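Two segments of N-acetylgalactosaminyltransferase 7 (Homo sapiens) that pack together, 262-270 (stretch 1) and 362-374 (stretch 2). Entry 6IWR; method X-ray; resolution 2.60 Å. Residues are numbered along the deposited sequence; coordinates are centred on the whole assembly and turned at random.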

# COMPACT_ATOMS: atom_id res chain seq x y z
N ARG A 262 37.00 10.60 24.46
CA ARG A 262 36.88 10.88 23.04
C ARG A 262 36.43 9.69 22.20
O ARG A 262 36.09 9.88 21.03
N THR A 263 36.48 8.46 22.74
CA THR A 263 36.02 7.27 22.03
C THR A 263 34.55 6.96 22.30
O THR A 263 34.08 5.89 21.91
N ILE A 264 33.85 7.84 22.99
CA ILE A 264 32.41 7.68 23.13
C ILE A 264 31.75 8.41 21.97
O ILE A 264 32.16 9.51 21.59
N CYS A 265 30.77 7.76 21.37
CA CYS A 265 29.93 8.37 20.35
C CYS A 265 28.52 8.45 20.89
O CYS A 265 28.00 7.49 21.47
N THR A 266 27.89 9.59 20.71
CA THR A 266 26.69 9.94 21.43
C THR A 266 25.52 10.08 20.47
O THR A 266 25.69 10.46 19.30
N VAL A 267 24.32 9.77 20.97
CA VAL A 267 23.11 9.77 20.15
C VAL A 267 21.95 10.36 20.95
O VAL A 267 21.63 9.86 22.03
N PRO A 268 21.32 11.42 20.48
CA PRO A 268 20.10 11.91 21.14
C PRO A 268 18.94 10.93 20.96
O PRO A 268 18.92 10.13 20.03
N LEU A 269 17.98 11.01 21.86
CA LEU A 269 16.71 10.34 21.61
C LEU A 269 16.00 11.05 20.46
O LEU A 269 15.78 12.27 20.49
N ILE A 270 15.68 10.29 19.42
CA ILE A 270 15.10 10.85 18.20
C ILE A 270 13.58 10.79 18.33
O ILE A 270 13.01 9.70 18.34
N LYS A 362 32.12 -0.90 14.45
CA LYS A 362 33.46 -0.32 14.61
C LYS A 362 33.67 0.27 16.00
O LYS A 362 34.67 -0.02 16.68
N ILE A 363 32.75 1.14 16.44
CA ILE A 363 32.96 1.82 17.71
C ILE A 363 33.07 0.80 18.84
O ILE A 363 33.98 0.86 19.68
N TRP A 364 32.13 -0.14 18.88
CA TRP A 364 32.05 -1.05 20.01
C TRP A 364 33.21 -2.03 20.00
O TRP A 364 33.91 -2.20 21.01
N GLN A 365 33.44 -2.69 18.87
CA GLN A 365 34.44 -3.74 18.81
C GLN A 365 35.86 -3.22 18.84
O GLN A 365 36.79 -3.99 19.11
N CYS A 366 36.08 -1.93 18.60
CA CYS A 366 37.43 -1.40 18.61
C CYS A 366 37.69 -0.57 19.85
O CYS A 366 38.64 0.23 19.86
N GLY A 367 36.89 -0.74 20.89
CA GLY A 367 37.20 -0.15 22.17
C GLY A 367 36.43 1.10 22.55
O GLY A 367 36.65 1.62 23.64
N GLY A 368 35.52 1.57 21.71
CA GLY A 368 34.71 2.73 22.02
C GLY A 368 33.41 2.34 22.69
O GLY A 368 33.21 1.21 23.11
N LYS A 369 32.52 3.33 22.78
CA LYS A 369 31.18 3.13 23.30
C LYS A 369 30.20 3.99 22.51
O LYS A 369 30.56 5.07 22.02
N LEU A 370 28.97 3.49 22.41
CA LEU A 370 27.88 4.18 21.75
C LEU A 370 26.80 4.37 22.82
O LEU A 370 26.27 3.38 23.34
N LEU A 371 26.49 5.62 23.16
CA LEU A 371 25.52 5.91 24.21
C LEU A 371 24.34 6.71 23.67
O LEU A 371 24.53 7.67 22.91
N PHE A 372 23.13 6.29 24.04
CA PHE A 372 21.94 7.11 23.89
C PHE A 372 21.83 8.05 25.08
O PHE A 372 22.10 7.66 26.21
N VAL A 373 21.43 9.29 24.81
CA VAL A 373 21.46 10.35 25.82
C VAL A 373 20.04 10.83 26.10
O VAL A 373 19.54 11.71 25.39
N PRO A 374 19.35 10.29 27.12
CA PRO A 374 17.95 10.68 27.36
C PRO A 374 17.73 12.16 27.49
O PRO A 374 16.61 12.63 27.28

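The most unusual feature of this contact is a place where a side chain is missing: at Gly368, an ideal CB would lie only 2.7 Å from Thr263 O, a clash. The bare backbone lets Gly368 CA approach Thr263 O to 3.2 Å, and the next residue completes the junction with a hydrogen bond from Lys369 N to Thr263 O (3.1 Å). Gly367, just before it, has a positive phi at which a CB would be jammed against the preceding carbonyl, so the two glycines carry the chain from the helix into the strand.

The strands then illustrate a general principle of parallel pairing: the backbone sets the register, and the side chains alternate between the two faces of the sheet. Cys265 N donates to Lys369 O (2.8 Å) and Leu371 N to Cys265 O (2.9 Å); Val267 N donates to Leu371 O (2.9 Å) and Val373 N to Val267 O (2.8 Å). Stretch 1 thus bonds through alternate residues, leaving the side chains to fill the faces.

One face carries Cys265, Val267, Leu370 and Phe372. Cys265 (chi1 t) sets its CB 3.3 Å from CD1 of Ile363, a helix residue in the m rotamer whose CB points toward stretch 1, so the helix joins the strand in covering this cysteine. Leu370 has chi1 t but chi2 between wells at -138°; its CD2 lies 4.1 Å from Cys265 SG and a tight 3.1 Å from Val267 CG2. Val267 (t) also meets the next residue on this face, with its CB 3.7 Å from Phe372 CD1. The Phe372 ring (chi1 m) lies obliquely to both Val267 CB and Leu269 CD2.

The other face carries Ile264, Thr266, Lys369 and Leu371, with Val373 beyond. Ile264 and Leu371, both m then t, interlock through Ile264 CG2 and Leu371 CD1 at 3.3 Å. Lys369 starts from the same face, its CD 4.2 Å from Ile264 CG1, but the end of its exposed chain leads away. Thr266, with chi1 off the wells at -92°, brings its CG2 to 3.4 Å from CG2 of Val373 (t), while its hydroxyl is hydrogen-bonded elsewhere in the structure.

At the far end Leu269 (m, t) has a sideways CA-to-CB bond, yet its tip comes nearer: Leu269 CD2 reaches Phe372 CB at 4.1 Å and Leu269 CD1 reaches Pro374 CB at 4.4 Å. No side chain forms a hydrogen bond across the contact; polar pairing belongs to the backbone, and the side chains supply apolar packing.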

# COMPACT_ATOMS: atom_id res chain seq x y z
CB ARG A 262 38.22 11.37 22.50
CG ARG A 262 39.37 10.45 22.85
CD ARG A 262 40.67 11.06 22.39
NE ARG A 262 40.50 11.42 20.99
CZ ARG A 262 40.83 10.63 19.98
NH1 ARG A 262 40.62 11.02 18.72
NH2 ARG A 262 41.38 9.44 20.23
CB THR A 263 36.85 6.03 22.39
OG1 THR A 263 36.68 5.73 23.78
CG2 THR A 263 38.33 6.23 22.07
CB ILE A 264 31.93 8.22 24.49
CG1 ILE A 264 32.67 7.49 25.61
CG2 ILE A 264 30.41 8.07 24.64
CD1 ILE A 264 32.22 7.89 26.99
CB CYS A 265 29.99 7.58 19.05
SG CYS A 265 28.71 7.93 17.88
CB THR A 266 26.95 11.23 22.19
OG1 THR A 266 27.41 10.87 23.49
CG2 THR A 266 25.74 11.93 22.37
CB VAL A 267 22.74 8.37 19.65
CG1 VAL A 267 21.72 8.48 18.54
CG2 VAL A 267 23.98 7.60 19.19
CB PRO A 268 19.82 13.22 20.41
CG PRO A 268 20.32 12.93 19.00
CD PRO A 268 21.57 12.10 19.20
CB LEU A 269 15.81 10.35 22.85
CG LEU A 269 16.35 9.59 24.07
CD1 LEU A 269 15.22 9.27 25.06
CD2 LEU A 269 17.09 8.34 23.65
CB ILE A 270 15.57 10.10 16.96
CG1 ILE A 270 17.10 10.10 16.89
CG2 ILE A 270 14.99 10.74 15.71
CD1 ILE A 270 17.63 9.51 15.59
CB LYS A 362 33.74 0.77 13.55
CG LYS A 362 34.07 0.23 12.19
CD LYS A 362 34.98 1.14 11.40
CE LYS A 362 34.21 2.19 10.62
NZ LYS A 362 34.72 2.31 9.24
CB ILE A 363 31.84 2.82 17.98
CG1 ILE A 363 31.95 4.00 17.04
CG2 ILE A 363 31.89 3.27 19.42
CD1 ILE A 363 30.78 4.96 17.15
CB TRP A 364 30.72 -1.78 19.98
CG TRP A 364 29.59 -1.09 20.66
CD1 TRP A 364 28.39 -0.75 20.12
CD2 TRP A 364 29.54 -0.69 22.04
NE1 TRP A 364 27.59 -0.18 21.07
CE2 TRP A 364 28.26 -0.12 22.25
CE3 TRP A 364 30.44 -0.78 23.12
CZ2 TRP A 364 27.87 0.40 23.49
CZ3 TRP A 364 30.05 -0.29 24.34
CH2 TRP A 364 28.77 0.30 24.53
CB GLN A 365 34.24 -4.60 17.57
CG GLN A 365 33.03 -5.51 17.68
CD GLN A 365 32.74 -6.19 16.38
OE1 GLN A 365 33.50 -7.05 15.93
NE2 GLN A 365 31.63 -5.80 15.74
CB CYS A 366 37.71 -0.60 17.34
SG CYS A 366 37.44 -1.61 15.84
CB LYS A 369 31.05 3.49 24.78
CG LYS A 369 31.85 2.69 25.79
CD LYS A 369 32.09 3.61 27.02
CE LYS A 369 32.52 2.90 28.30
NZ LYS A 369 31.31 2.54 29.11
CB LEU A 370 27.36 3.37 20.58
CG LEU A 370 26.58 3.97 19.41
CD1 LEU A 370 25.45 3.06 19.07
CD2 LEU A 370 26.09 5.33 19.72
CB LEU A 371 26.16 6.67 25.35
CG LEU A 371 27.40 5.99 25.87
CD1 LEU A 371 28.12 6.94 26.79
CD2 LEU A 371 27.00 4.73 26.60
CB PHE A 372 20.67 6.26 23.81
CG PHE A 372 20.48 5.56 22.49
CD1 PHE A 372 21.50 5.50 21.56
CD2 PHE A 372 19.28 4.93 22.21
CE1 PHE A 372 21.31 4.85 20.36
CE2 PHE A 372 19.08 4.27 21.02
CZ PHE A 372 20.10 4.23 20.10
CB VAL A 373 22.37 11.51 25.36
CG1 VAL A 373 22.47 12.59 26.42
CG2 VAL A 373 23.77 10.99 24.98
CB PRO A 374 17.63 9.97 28.69
CG PRO A 374 18.46 8.78 28.64
CD PRO A 374 19.78 9.26 28.07